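Local coordinates for protein JamJ (Lyngbya majuscula, PDB 5DOZ) that binds NADPH as the enoyl reductase of a polyketide synthase and probably uses it for the reductive, cyclopropane-forming step on an acyl-carrier-bound enoyl substrate, at residues K128-A133 with R332-M337; V182-S187 with A192-Q197; K238-L243 with A264-D269; F275-E280 with N285-Q290. All coordinates share one frame; numbering follows the deposited sequence.

Interaction 1 of 4, residues K128-A133 with R332-M337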
# COMPACT_ATOMS: atom_id res chain seq x y z
N LYS A 128 -9.08 -13.71 10.17
CA LYS A 128 -7.98 -13.92 11.11
C LYS A 128 -7.12 -12.66 11.15
O LYS A 128 -7.07 -11.92 10.17
CB LYS A 128 -7.12 -15.11 10.68
CG LYS A 128 -7.78 -16.47 10.82
CD LYS A 128 -6.79 -17.58 10.44
CE LYS A 128 -7.33 -18.96 10.79
NZ LYS A 128 -8.34 -19.44 9.80
N LEU A 129 -6.43 -12.44 12.27
CA LEU A 129 -5.55 -11.28 12.43
C LEU A 129 -4.60 -11.16 11.25
O LEU A 129 -4.44 -10.08 10.67
CB LEU A 129 -4.74 -11.37 13.73
CG LEU A 129 -5.40 -11.14 15.09
CD1 LEU A 129 -4.37 -11.33 16.20
CD2 LEU A 129 -6.04 -9.77 15.21
N ILE A 130 -3.98 -12.28 10.90
CA ILE A 130 -2.96 -12.35 9.85
C ILE A 130 -3.54 -12.04 8.46
O ILE A 130 -2.90 -11.36 7.66
CB ILE A 130 -2.20 -13.70 9.91
CG1 ILE A 130 -0.87 -13.62 9.15
CG2 ILE A 130 -3.06 -14.90 9.50
CD1 ILE A 130 0.27 -13.10 10.00
N GLU A 131 -4.76 -12.51 8.21
CA GLU A 131 -5.49 -12.18 6.98
C GLU A 131 -5.78 -10.68 6.88
O GLU A 131 -5.61 -10.07 5.82
CB GLU A 131 -6.79 -13.00 6.92
CG GLU A 131 -6.58 -14.46 6.53
CD GLU A 131 -7.80 -15.34 6.73
OE1 GLU A 131 -8.62 -15.08 7.65
OE2 GLU A 131 -7.92 -16.34 5.98
N ALA A 132 -6.20 -10.08 7.99
CA ALA A 132 -6.53 -8.66 8.06
C ALA A 132 -5.31 -7.76 7.88
O ALA A 132 -5.44 -6.60 7.51
CB ALA A 132 -7.22 -8.35 9.38
N ALA A 133 -4.12 -8.30 8.15
CA ALA A 133 -2.86 -7.58 7.96
C ALA A 133 -2.54 -7.29 6.49
O ALA A 133 -1.71 -6.44 6.20
CB ALA A 133 -1.71 -8.34 8.62
N ARG A 332 1.32 -10.14 -0.28
CA ARG A 332 1.88 -9.50 0.91
C ARG A 332 2.91 -10.34 1.67
O ARG A 332 2.85 -11.57 1.68
CB ARG A 332 0.75 -9.09 1.87
CG ARG A 332 0.28 -7.65 1.72
CD ARG A 332 1.30 -6.72 2.36
NE ARG A 332 0.86 -5.34 2.53
CZ ARG A 332 1.30 -4.31 1.81
NH1 ARG A 332 0.87 -3.08 2.06
NH2 ARG A 332 2.19 -4.51 0.84
N VAL A 333 3.85 -9.65 2.31
CA VAL A 333 4.85 -10.26 3.18
C VAL A 333 4.60 -9.75 4.60
O VAL A 333 4.69 -8.54 4.86
CB VAL A 333 6.29 -9.91 2.74
CG1 VAL A 333 7.31 -10.53 3.68
CG2 VAL A 333 6.53 -10.37 1.30
N VAL A 334 4.28 -10.67 5.51
CA VAL A 334 3.78 -10.30 6.85
C VAL A 334 4.64 -10.89 7.96
O VAL A 334 4.95 -12.08 7.96
CB VAL A 334 2.31 -10.77 7.05
CG1 VAL A 334 1.74 -10.25 8.37
CG2 VAL A 334 1.43 -10.32 5.88
N VAL A 335 5.04 -10.03 8.90
CA VAL A 335 5.83 -10.45 10.05
C VAL A 335 4.94 -10.59 11.29
O VAL A 335 4.19 -9.68 11.63
CB VAL A 335 6.97 -9.44 10.35
CG1 VAL A 335 7.72 -9.84 11.61
CG2 VAL A 335 7.93 -9.34 9.17
N THR A 336 5.04 -11.74 11.95
CA THR A 336 4.38 -11.95 13.24
C THR A 336 5.26 -11.41 14.36
O THR A 336 6.48 -11.54 14.31
CB THR A 336 4.12 -13.44 13.51
OG1 THR A 336 5.36 -14.16 13.46
CG2 THR A 336 3.16 -14.02 12.47
N MET A 337 4.64 -10.81 15.37
CA MET A 337 5.38 -10.26 16.51
C MET A 337 5.37 -11.22 17.71
O MET A 337 4.47 -12.07 17.82
CB MET A 337 4.84 -8.88 16.89
CG MET A 337 4.98 -7.84 15.78
SD MET A 337 6.69 -7.36 15.43
CE MET A 337 7.02 -6.34 16.86
O HOH W 1 -1.14 -4.65 4.15

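Interaction 2 of 4, residues V182-S187 with A192-Q197. With NDP (NADPH dihydro-nicotinamide-adenine-dinucleotide phosphate), chain E.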
# COMPACT_ATOMS: atom_id res chain seq x y z
N VAL A 182 -9.97 -5.63 -16.57
CA VAL A 182 -8.59 -5.52 -16.11
C VAL A 182 -7.56 -5.91 -17.18
O VAL A 182 -7.68 -6.94 -17.84
CB VAL A 182 -8.34 -6.35 -14.83
CG1 VAL A 182 -6.88 -6.30 -14.40
CG2 VAL A 182 -9.23 -5.86 -13.70
N PHE A 183 -6.55 -5.05 -17.33
CA PHE A 183 -5.35 -5.33 -18.11
C PHE A 183 -4.17 -5.34 -17.14
O PHE A 183 -3.86 -4.32 -16.53
CB PHE A 183 -5.16 -4.27 -19.21
CG PHE A 183 -6.17 -4.35 -20.33
CD1 PHE A 183 -7.52 -4.13 -20.09
CD2 PHE A 183 -5.76 -4.64 -21.63
CE1 PHE A 183 -8.45 -4.20 -21.13
CE2 PHE A 183 -6.68 -4.70 -22.67
CZ PHE A 183 -8.03 -4.49 -22.42
N ALA A 184 -3.52 -6.48 -16.99
CA ALA A 184 -2.45 -6.61 -16.00
C ALA A 184 -1.08 -6.80 -16.63
O ALA A 184 -0.96 -7.35 -17.72
CB ALA A 184 -2.76 -7.73 -15.02
N THR A 185 -0.05 -6.31 -15.95
CA THR A 185 1.33 -6.61 -16.30
C THR A 185 2.04 -7.16 -15.07
O THR A 185 1.79 -6.71 -13.96
CB THR A 185 2.11 -5.38 -16.82
OG1 THR A 185 2.27 -4.42 -15.76
CG2 THR A 185 1.42 -4.74 -18.02
N THR A 186 2.91 -8.15 -15.29
CA THR A 186 3.68 -8.78 -14.22
C THR A 186 4.96 -9.40 -14.80
O THR A 186 5.14 -9.42 -16.02
CB THR A 186 2.84 -9.83 -13.45
OG1 THR A 186 3.54 -10.26 -12.28
CG2 THR A 186 2.52 -11.04 -14.32
N SER A 187 5.84 -9.89 -13.94
CA SER A 187 7.05 -10.59 -14.39
C SER A 187 6.68 -11.97 -14.97
O SER A 187 5.65 -12.54 -14.60
CB SER A 187 8.07 -10.71 -13.25
OG SER A 187 7.46 -11.19 -12.07
N ALA A 192 1.38 -16.93 -14.89
CA ALA A 192 0.39 -18.00 -14.74
C ALA A 192 -0.55 -17.73 -13.56
O ALA A 192 -1.77 -17.78 -13.72
CB ALA A 192 1.06 -19.36 -14.60
N VAL A 193 0.02 -17.43 -12.39
CA VAL A 193 -0.77 -17.16 -11.18
C VAL A 193 -1.81 -16.04 -11.39
O VAL A 193 -2.94 -16.15 -10.93
CB VAL A 193 0.13 -16.88 -9.96
CG1 VAL A 193 -0.69 -16.41 -8.77
CG2 VAL A 193 0.93 -18.12 -9.59
N LEU A 194 -1.42 -14.97 -12.08
CA LEU A 194 -2.33 -13.86 -12.36
C LEU A 194 -3.39 -14.23 -13.42
O LEU A 194 -4.54 -13.81 -13.33
CB LEU A 194 -1.57 -12.59 -12.73
CG LEU A 194 -1.15 -11.71 -11.54
CD1 LEU A 194 -0.00 -12.32 -10.74
CD2 LEU A 194 -0.79 -10.31 -12.00
N ARG A 195 -2.98 -15.02 -14.41
CA ARG A 195 -3.93 -15.59 -15.36
C ARG A 195 -4.94 -16.46 -14.62
O ARG A 195 -6.15 -16.37 -14.86
CB ARG A 195 -3.17 -16.39 -16.43
CG ARG A 195 -3.70 -16.24 -17.84
CD ARG A 195 -2.58 -15.98 -18.84
NE ARG A 195 -1.44 -16.87 -18.64
CZ ARG A 195 -0.20 -16.62 -19.06
NH1 ARG A 195 0.09 -15.49 -19.70
NH2 ARG A 195 0.76 -17.50 -18.83
N GLU A 196 -4.44 -17.27 -13.68
CA GLU A 196 -5.27 -18.14 -12.84
C GLU A 196 -6.10 -17.41 -11.78
O GLU A 196 -6.98 -18.00 -11.15
CB GLU A 196 -4.40 -19.23 -12.20
CG GLU A 196 -3.94 -20.31 -13.18
CD GLU A 196 -2.74 -21.11 -12.69
OE1 GLU A 196 -2.49 -21.15 -11.46
OE2 GLU A 196 -2.05 -21.71 -13.54
N GLN A 197 -5.81 -16.12 -11.57
CA GLN A 197 -6.60 -15.30 -10.65
C GLN A 197 -7.92 -14.83 -11.28
O GLN A 197 -8.85 -14.46 -10.57
CB GLN A 197 -5.78 -14.12 -10.12
CG GLN A 197 -4.88 -14.48 -8.94
CD GLN A 197 -4.10 -13.30 -8.37
OE1 GLN A 197 -4.15 -12.18 -8.89
NE2 GLN A 197 -3.36 -13.56 -7.29
PA NDP E . 5.46 -4.31 -3.71
O1A NDP E . 6.93 -4.43 -3.36
O2A NDP E . 4.47 -5.33 -3.21
O5B NDP E . 5.32 -4.30 -5.32
C5B NDP E . 6.43 -4.05 -6.17
C4B NDP E . 6.16 -4.78 -7.47
O4B NDP E . 6.82 -4.09 -8.54
C3B NDP E . 6.69 -6.21 -7.48
O3B NDP E . 5.68 -7.16 -7.13
C2B NDP E . 7.07 -6.42 -8.93
O2B NDP E . 5.99 -7.06 -9.58
C1B NDP E . 7.21 -5.04 -9.53
N9A NDP E . 8.60 -4.76 -9.95
C8A NDP E . 9.71 -5.04 -9.24
N7A NDP E . 10.81 -4.64 -9.93
C5A NDP E . 10.39 -4.10 -11.09
C6A NDP E . 11.03 -3.49 -12.28
N6A NDP E . 12.37 -3.36 -12.36
N1A NDP E . 10.22 -3.05 -13.28
C2A NDP E . 8.88 -3.16 -13.22
N3A NDP E . 8.24 -3.71 -12.17
C4A NDP E . 8.93 -4.19 -11.10
O3 NDP E . 4.97 -2.83 -3.34
PN NDP E . 3.44 -2.33 -3.17
O1N NDP E . 2.54 -3.09 -4.09
O2N NDP E . 3.12 -2.26 -1.71
O5D NDP E . 3.51 -0.81 -3.71
C5D NDP E . 3.95 -0.50 -5.04
C4D NDP E . 4.47 0.94 -5.11
O4D NDP E . 3.49 1.86 -4.63
C3D NDP E . 5.70 1.16 -4.25
O3D NDP E . 6.57 2.03 -4.97
C2D NDP E . 5.17 1.84 -3.00
O2D NDP E . 6.15 2.64 -2.32
C1D NDP E . 4.01 2.65 -3.55
N1N NDP E . 2.97 2.89 -2.56
C2N NDP E . 2.48 4.13 -2.45
C3N NDP E . 1.31 4.39 -1.75
C7N NDP E . 0.66 5.74 -1.86
O7N NDP E . -0.03 6.18 -0.95
N7N NDP E . 0.85 6.45 -2.97
C4N NDP E . 0.78 3.37 -0.76
C5N NDP E . 1.32 2.04 -1.05
C6N NDP E . 2.44 1.86 -1.86
P2B NDP E . 6.21 -7.90 -10.92
O1X NDP E . 7.23 -8.96 -10.56
O2X NDP E . 4.83 -8.42 -11.19
O3X NDP E . 6.70 -6.89 -11.93

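Interaction 3 of 4, residues K238-L243 with A264-D269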
# COMPACT_ATOMS: atom_id res chain seq x y z
N LYS A 238 4.96 5.86 -22.10
CA LYS A 238 4.27 4.67 -22.59
C LYS A 238 2.87 4.54 -21.98
O LYS A 238 1.93 4.15 -22.67
CB LYS A 238 5.09 3.40 -22.33
CG LYS A 238 6.34 3.26 -23.18
CD LYS A 238 6.05 3.31 -24.68
CE LYS A 238 7.32 3.15 -25.51
NZ LYS A 238 8.35 4.17 -25.20
N ASN A 239 2.75 4.87 -20.70
CA ASN A 239 1.45 4.91 -20.03
C ASN A 239 0.51 5.94 -20.67
O ASN A 239 -0.66 5.64 -20.91
CB ASN A 239 1.60 5.20 -18.53
CG ASN A 239 2.16 4.01 -17.75
OD1 ASN A 239 2.07 2.87 -18.19
ND2 ASN A 239 2.74 4.29 -16.59
N LEU A 240 1.02 7.13 -20.96
CA LEU A 240 0.22 8.15 -21.63
C LEU A 240 -0.31 7.67 -22.99
O LEU A 240 -1.45 7.95 -23.34
CB LEU A 240 1.00 9.46 -21.81
CG LEU A 240 1.51 10.21 -20.58
CD1 LEU A 240 2.18 11.50 -21.01
CD2 LEU A 240 0.41 10.49 -19.58
N ASP A 241 0.52 6.93 -23.73
CA ASP A 241 0.13 6.40 -25.05
C ASP A 241 -1.07 5.45 -24.99
O ASP A 241 -1.92 5.47 -25.89
CB ASP A 241 1.31 5.70 -25.73
CG ASP A 241 2.48 6.64 -26.01
OD1 ASP A 241 2.36 7.86 -25.75
OD2 ASP A 241 3.52 6.16 -26.50
N VAL A 242 -1.13 4.62 -23.94
CA VAL A 242 -2.23 3.65 -23.81
C VAL A 242 -3.46 4.24 -23.13
O VAL A 242 -4.51 3.60 -23.06
CB VAL A 242 -1.79 2.36 -23.08
CG1 VAL A 242 -0.78 1.59 -23.91
CG2 VAL A 242 -1.24 2.65 -21.69
N LEU A 243 -3.34 5.47 -22.64
CA LEU A 243 -4.44 6.15 -21.96
C LEU A 243 -5.41 6.73 -22.99
O LEU A 243 -5.01 7.47 -23.89
CB LEU A 243 -3.87 7.23 -21.04
CG LEU A 243 -4.56 7.69 -19.75
CD1 LEU A 243 -5.21 6.55 -18.98
CD2 LEU A 243 -3.54 8.40 -18.87
N ALA A 264 0.20 17.92 -18.76
CA ALA A 264 -0.66 18.78 -19.59
C ALA A 264 -0.02 19.16 -20.93
O ALA A 264 -0.73 19.41 -21.91
CB ALA A 264 -1.05 20.03 -18.82
N GLN A 265 1.31 19.19 -20.96
CA GLN A 265 2.07 19.46 -22.19
C GLN A 265 1.85 18.37 -23.24
O GLN A 265 1.78 18.66 -24.43
CB GLN A 265 3.57 19.57 -21.90
CG GLN A 265 4.03 20.92 -21.35
CD GLN A 265 5.50 20.91 -20.96
OE1 GLN A 265 6.38 20.75 -21.80
NE2 GLN A 265 5.76 21.10 -19.67
N LYS A 266 1.73 17.13 -22.78
CA LYS A 266 1.62 15.98 -23.67
C LYS A 266 0.16 15.65 -23.99
O LYS A 266 -0.21 15.53 -25.16
CB LYS A 266 2.33 14.77 -23.04
CG LYS A 266 2.97 13.82 -24.04
CD LYS A 266 4.30 14.36 -24.56
CE LYS A 266 4.66 13.73 -25.90
NZ LYS A 266 5.96 14.22 -26.44
N ARG A 267 -0.66 15.52 -22.95
CA ARG A 267 -2.05 15.12 -23.10
C ARG A 267 -2.93 15.98 -22.20
O ARG A 267 -3.07 15.72 -21.01
CB ARG A 267 -2.21 13.64 -22.74
CG ARG A 267 -1.46 12.65 -23.63
CD ARG A 267 -2.30 12.24 -24.84
NE ARG A 267 -3.68 11.94 -24.45
CZ ARG A 267 -4.14 10.74 -24.12
NH1 ARG A 267 -3.34 9.68 -24.14
NH2 ARG A 267 -5.41 10.60 -23.78
N SER A 268 -3.53 17.02 -22.79
CA SER A 268 -4.35 17.98 -22.04
C SER A 268 -5.70 17.41 -21.60
O SER A 268 -6.30 17.90 -20.65
CB SER A 268 -4.55 19.26 -22.86
OG SER A 268 -5.21 18.98 -24.09
N ASP A 269 -6.15 16.38 -22.30
CA ASP A 269 -7.46 15.77 -22.08
C ASP A 269 -7.55 14.95 -20.79
O ASP A 269 -8.64 14.75 -20.25
CB ASP A 269 -7.81 14.87 -23.26
CG ASP A 269 -6.80 13.75 -23.45
OD1 ASP A 269 -5.61 14.04 -23.70
OD2 ASP A 269 -7.20 12.57 -23.35

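Interaction 4 of 4, residues F275-E280 with N285-Q290. With NDP (NADPH dihydro-nicotinamide-adenine-dinucleotide phosphate), chain E.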
# COMPACT_ATOMS: atom_id res chain seq x y z
N PHE A 275 -1.06 10.90 -5.93
CA PHE A 275 -1.45 11.03 -4.52
C PHE A 275 -0.57 10.19 -3.61
O PHE A 275 -0.11 9.11 -3.98
CB PHE A 275 -2.93 10.70 -4.32
CG PHE A 275 -3.22 9.23 -4.24
CD1 PHE A 275 -3.42 8.49 -5.40
CD2 PHE A 275 -3.30 8.58 -3.01
CE1 PHE A 275 -3.68 7.13 -5.33
CE2 PHE A 275 -3.55 7.22 -2.93
CZ PHE A 275 -3.75 6.50 -4.10
N ASP A 276 -0.36 10.71 -2.40
CA ASP A 276 0.30 10.00 -1.32
C ASP A 276 -0.76 9.80 -0.24
O ASP A 276 -1.24 10.77 0.35
CB ASP A 276 1.48 10.85 -0.81
CG ASP A 276 2.12 10.30 0.47
OD1 ASP A 276 1.42 9.70 1.32
OD2 ASP A 276 3.34 10.50 0.63
N LEU A 277 -1.14 8.54 0.01
CA LEU A 277 -2.25 8.21 0.91
C LEU A 277 -2.14 8.89 2.28
O LEU A 277 -3.11 9.49 2.75
CB LEU A 277 -2.39 6.68 1.08
CG LEU A 277 -3.58 6.13 1.89
CD1 LEU A 277 -4.90 6.35 1.16
CD2 LEU A 277 -3.37 4.66 2.20
N LEU A 278 -0.97 8.79 2.91
CA LEU A 278 -0.79 9.37 4.25
C LEU A 278 -0.78 10.89 4.22
O LEU A 278 -1.16 11.54 5.20
CB LEU A 278 0.48 8.83 4.95
CG LEU A 278 0.91 7.35 4.89
CD1 LEU A 278 1.72 7.00 6.13
CD2 LEU A 278 -0.24 6.36 4.71
N GLU A 279 -0.37 11.45 3.08
CA GLU A 279 -0.48 12.89 2.82
C GLU A 279 -1.95 13.30 2.73
O GLU A 279 -2.33 14.37 3.20
CB GLU A 279 0.30 13.25 1.54
CG GLU A 279 0.10 14.64 0.97
CD GLU A 279 0.82 14.85 -0.36
OE1 GLU A 279 1.92 14.29 -0.56
OE2 GLU A 279 0.29 15.59 -1.22
N GLU A 280 -2.78 12.43 2.14
CA GLU A 280 -4.23 12.66 2.05
C GLU A 280 -4.93 12.58 3.41
O GLU A 280 -5.91 13.30 3.66
CB GLU A 280 -4.88 11.71 1.05
CG GLU A 280 -4.42 11.88 -0.40
CD GLU A 280 -4.52 13.32 -0.90
OE1 GLU A 280 -5.37 14.09 -0.41
OE2 GLU A 280 -3.73 13.68 -1.79
N ASN A 285 -8.36 13.96 8.28
CA ASN A 285 -8.13 12.91 9.28
C ASN A 285 -9.28 11.89 9.35
O ASN A 285 -9.19 10.90 10.09
CB ASN A 285 -7.84 13.50 10.67
CG ASN A 285 -6.58 14.36 10.71
OD1 ASN A 285 -5.70 14.27 9.84
ND2 ASN A 285 -6.47 15.18 11.75
N GLN A 286 -10.34 12.13 8.58
CA GLN A 286 -11.47 11.21 8.50
C GLN A 286 -11.33 10.19 7.37
O GLN A 286 -12.06 9.20 7.33
CB GLN A 286 -12.80 11.98 8.31
CG GLN A 286 -13.22 12.84 9.50
CD GLN A 286 -13.29 12.06 10.80
OE1 GLN A 286 -13.99 11.05 10.90
NE2 GLN A 286 -12.57 12.53 11.81
N LEU A 287 -10.38 10.43 6.46
CA LEU A 287 -10.22 9.62 5.24
C LEU A 287 -10.23 8.10 5.46
O LEU A 287 -10.89 7.38 4.70
CB LEU A 287 -8.96 10.02 4.47
CG LEU A 287 -8.71 9.18 3.20
CD1 LEU A 287 -9.62 9.63 2.05
CD2 LEU A 287 -7.24 9.21 2.80
N TYR A 288 -9.49 7.62 6.46
CA TYR A 288 -9.45 6.19 6.75
C TYR A 288 -10.82 5.66 7.18
O TYR A 288 -11.26 4.61 6.72
CB TYR A 288 -8.37 5.83 7.79
CG TYR A 288 -6.94 6.17 7.36
CD1 TYR A 288 -6.55 6.12 6.02
CD2 TYR A 288 -5.98 6.53 8.30
CE1 TYR A 288 -5.26 6.44 5.63
CE2 TYR A 288 -4.68 6.84 7.93
CZ TYR A 288 -4.33 6.79 6.59
OH TYR A 288 -3.04 7.11 6.20
N TYR A 289 -11.50 6.41 8.05
CA TYR A 289 -12.85 6.07 8.49
C TYR A 289 -13.81 5.92 7.30
O TYR A 289 -14.50 4.91 7.18
CB TYR A 289 -13.37 7.11 9.50
CG TYR A 289 -14.83 6.98 9.88
CD1 TYR A 289 -15.22 6.10 10.89
CD2 TYR A 289 -15.81 7.75 9.26
CE1 TYR A 289 -16.56 5.98 11.26
CE2 TYR A 289 -17.15 7.63 9.62
CZ TYR A 289 -17.52 6.74 10.62
OH TYR A 289 -18.84 6.62 10.98
N GLN A 290 -13.83 6.92 6.43
CA GLN A 290 -14.74 6.90 5.29
C GLN A 290 -14.48 5.73 4.34
O GLN A 290 -15.41 4.99 4.01
CB GLN A 290 -14.73 8.24 4.54
CG GLN A 290 -15.69 9.28 5.11
CD GLN A 290 -17.16 8.86 5.04
OE1 GLN A 290 -17.57 8.08 4.18
NE2 GLN A 290 -17.96 9.41 5.96
PA NDP E . 5.46 -4.31 -3.71
O1A NDP E . 6.93 -4.43 -3.36
O2A NDP E . 4.47 -5.33 -3.21
O5B NDP E . 5.32 -4.30 -5.32
C5B NDP E . 6.43 -4.05 -6.17
C4B NDP E . 6.16 -4.78 -7.47
O4B NDP E . 6.82 -4.09 -8.54
C3B NDP E . 6.69 -6.21 -7.48
O3B NDP E . 5.68 -7.16 -7.13
C2B NDP E . 7.07 -6.42 -8.93
O2B NDP E . 5.99 -7.06 -9.58
C1B NDP E . 7.21 -5.04 -9.53
N9A NDP E . 8.60 -4.76 -9.95
C8A NDP E . 9.71 -5.04 -9.24
N7A NDP E . 10.81 -4.64 -9.93
C5A NDP E . 10.39 -4.10 -11.09
C6A NDP E . 11.03 -3.49 -12.28
N6A NDP E . 12.37 -3.36 -12.36
N1A NDP E . 10.22 -3.05 -13.28
C2A NDP E . 8.88 -3.16 -13.22
N3A NDP E . 8.24 -3.71 -12.17
C4A NDP E . 8.93 -4.19 -11.10
O3 NDP E . 4.97 -2.83 -3.34
PN NDP E . 3.44 -2.33 -3.17
O1N NDP E . 2.54 -3.09 -4.09
O2N NDP E . 3.12 -2.26 -1.71
O5D NDP E . 3.51 -0.81 -3.71
C5D NDP E . 3.95 -0.50 -5.04
C4D NDP E . 4.47 0.94 -5.11
O4D NDP E . 3.49 1.86 -4.63
C3D NDP E . 5.70 1.16 -4.25
O3D NDP E . 6.57 2.03 -4.97
C2D NDP E . 5.17 1.84 -3.00
O2D NDP E . 6.15 2.64 -2.32
C1D NDP E . 4.01 2.65 -3.55
N1N NDP E . 2.97 2.89 -2.56
C2N NDP E . 2.48 4.13 -2.45
C3N NDP E . 1.31 4.39 -1.75
C7N NDP E . 0.66 5.74 -1.86
O7N NDP E . -0.03 6.18 -0.95
N7N NDP E . 0.85 6.45 -2.97
C4N NDP E . 0.78 3.37 -0.76
C5N NDP E . 1.32 2.04 -1.05
C6N NDP E . 2.44 1.86 -1.86
P2B NDP E . 6.21 -7.90 -10.92
O1X NDP E . 7.23 -8.96 -10.56
O2X NDP E . 4.83 -8.42 -11.19
O3X NDP E . 6.70 -6.89 -11.93

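Interaction 1 of 4, residues K128-A133 with R332-M337
Val334 and Thr336 lie against Ile130 and Ala133, and ahead of them Arg332 makes a water-mediated link to the same segment: its NE donates to water 1 at 2.7 Å, in the plane of the guanidinium, and the same water donates to Ala133 O at 2.8 Å. The bridge ties the first residue of the strand to the main-chain carbonyl of Ala133. Beyond NE, the guanidinium is held by a salt bridge from NH1 to Glu79, and NH2 forms a long, weak ion pair with an NADPH phosphate oxygen.

Two residues on, Val334 carries the apolar part of the contact on a single methyl. CG1, anti to the backbone N (chi1 -174°), meets Ile130 CD1 at 3.6 Å and Ala133 CB at 4.0 Å, filling the notch between two residues nearly one helical turn apart. Thr336 extends this patch with CG2, which touches the same Ile130 CD1 at 3.9 Å, while its OG1 makes a weak hydrogen bond to Phe312 O. One isoleucine methyl therefore touches both Val334 and Thr336, and Tyr309 and Thr311 of the adjoining strand pack on Ile130 as well.

Strand 332-336 runs between strand 37-45, antiparallel, and strand 309-313, parallel. Ile130 and Ala133 lay the short helix on this mixed sheet of the GroES-like catalytic domain of medium-chain dehydrogenases and reductases, with Arg332, at the start of the strand, lining the NADPH pocket.

Interaction 2 of 4, residues V182-S187 with A192-Q197
Ala184, on the strand 182-186, turns its methyl toward the helix 192-197, where CB lies 4.4 Å from Leu194 CD2. This is the looser end of a contact carried on the helix side by Leu194, whose CD2 branch does all the close touching.

Thr185 points the other way and uses OG1 for a hydrogen bond to His161. Thr186 again faces the helix and meets Leu194 tip to tip, with CB 3.9 Å and CG2 4.1 Å from CD2. The threonine divides its two branches between two tasks. OG1 is anti to the backbone N (chi1 -170°), which carries it to the 2'-phosphate of NADPH, while the methyl stays against the leucine. The hydroxyl donates to phosphate oxygen O2X over a very short 2.5 Å.

Ser187 follows with OG donating to O1X at 2.7 Å, and its backbone N adds a weak bond to O2X. Two neighbouring hydroxyls thus grip different oxygens of the phosphate that distinguishes NADPH from NADH, consistent with selection of the phosphorylated cofactor at the end of the second Rossmann strand.

Helix 191-198 follows this strand and leads to strand 201-204 in a beta-alpha-beta unit. Leu194 also rests on Gln169 of helix 166-177, and on the far face of the strand Phe183 and Thr185 pack against helix 210-218.

Interaction 3 of 4, residues K238-L243 with A264-D269
Arg267 reaches across to the carbonyl of Leu243, and its guanidinium forms the close-packed part of this contact. The side chain is bent at chi2 and chi3, which folds the guanidinium back beside the end of helix 235-242. NH1 donates to Leu243 O at 2.8 Å with an N-H...O angle of 153°; the oxygen lies near the guanidinium plane, although the donor is tilted 29° from the carbonyl plane. NH2 adds a weak bond to the same oxygen.

The other edge of the guanidinium is taken by Asp269, gripped side-on: NE meets OD1 at 2.9 Å and NH2 meets OD2 at 2.7 Å, both through syn lone pairs. Two anchored edges fix the rotation of the group, and Asp269 OD2 in turn accepts from Glu246 N, while Arg267 NH2 reaches Ala244 O. An alanine in place of Arg267 is likely to leave Leu243 O without this donor and the Asp269 carboxylate without its counter-charge.

In the Rossmann domain, the contact joins the end of helix 235-242 and Leu243 just after it, on the way to strand 247-251, to the turn between helix 260-266 and the edge strand 271-274.

Toward solvent the fit is looser. Leu240 CD1 lies 3.9 Å from both CB and CG of Lys266, the two chains crossing at about a right angle, and the lysine then leads its amine away from the helix. Leu240 also packs on Trp258, Ile270 and Tyr249.

Interaction 4 of 4, residues F275-E280 with N285-Q290
Tyr288 slides its ring edge against Leu277, with CE1 4.1 Å from CG and the leucine near the ring plane. The two belong to consecutive short helices, 277-283 and 287-293, packed on each other just after the last strand of the Rossmann sheet, where the nicotinamide end of NADPH is bound.

Further out, the phenol oxygen of Tyr288 reaches Leu278, with OH 3.3 Å from CD2. The ring itself stacks on Phe281. Beside it, Leu287 turns CD2 into the groove between Leu277 and Glu280, 4.0 Å from Leu277 CD1 and 3.9 Å from Glu280 CB. Only the aliphatic base of Glu280 takes part; its chain bends at chi2 and its carboxylate is paired with Arg283. Leu277 has CG anti to the backbone N (chi1 -174°), which brings CD1 to Leu287 and CG to the tyrosine edge.

The same leucine begins the helix and serves the cofactor with its backbone. At the N-cap, Asp276 OD1 accepts from Glu279 N from well above the carboxylate plane, 61° out of it, and so ties down the first turn. The nicotinamide carboxamide is then held at both ends by main chain, with N7N over one face of the Phe275 ring: N7N donates to Phe275 O at 3.0 Å, and Leu277 N donates to O7N at 2.8 Å with an angle of 164°.

How the interactions relate
Interactions 2 and 4 hold the two ends of one cofactor: segment 182-187 grips the 2'-phosphate of NADPH and segment 275-280 its carboxamide, with centres about 29 Å apart on opposite sides of the chain's centre. Interaction 1, whose long loop encloses the other three, belongs to the catalytic domain; it lies about 23 Å from interaction 2 and about 22 Å from interaction 4, centre to centre, and comes to the diphosphate through a long, weak ion pair of Arg332. Interaction 3 touches no cofactor, lying about 25 Å from interaction 2 between centres, about 8 Å between nearest atoms. It belongs to the same Rossmann domain as interaction 2, and His161 hydrogen-bonds to both Thr185 and Asn239, linking the two segments.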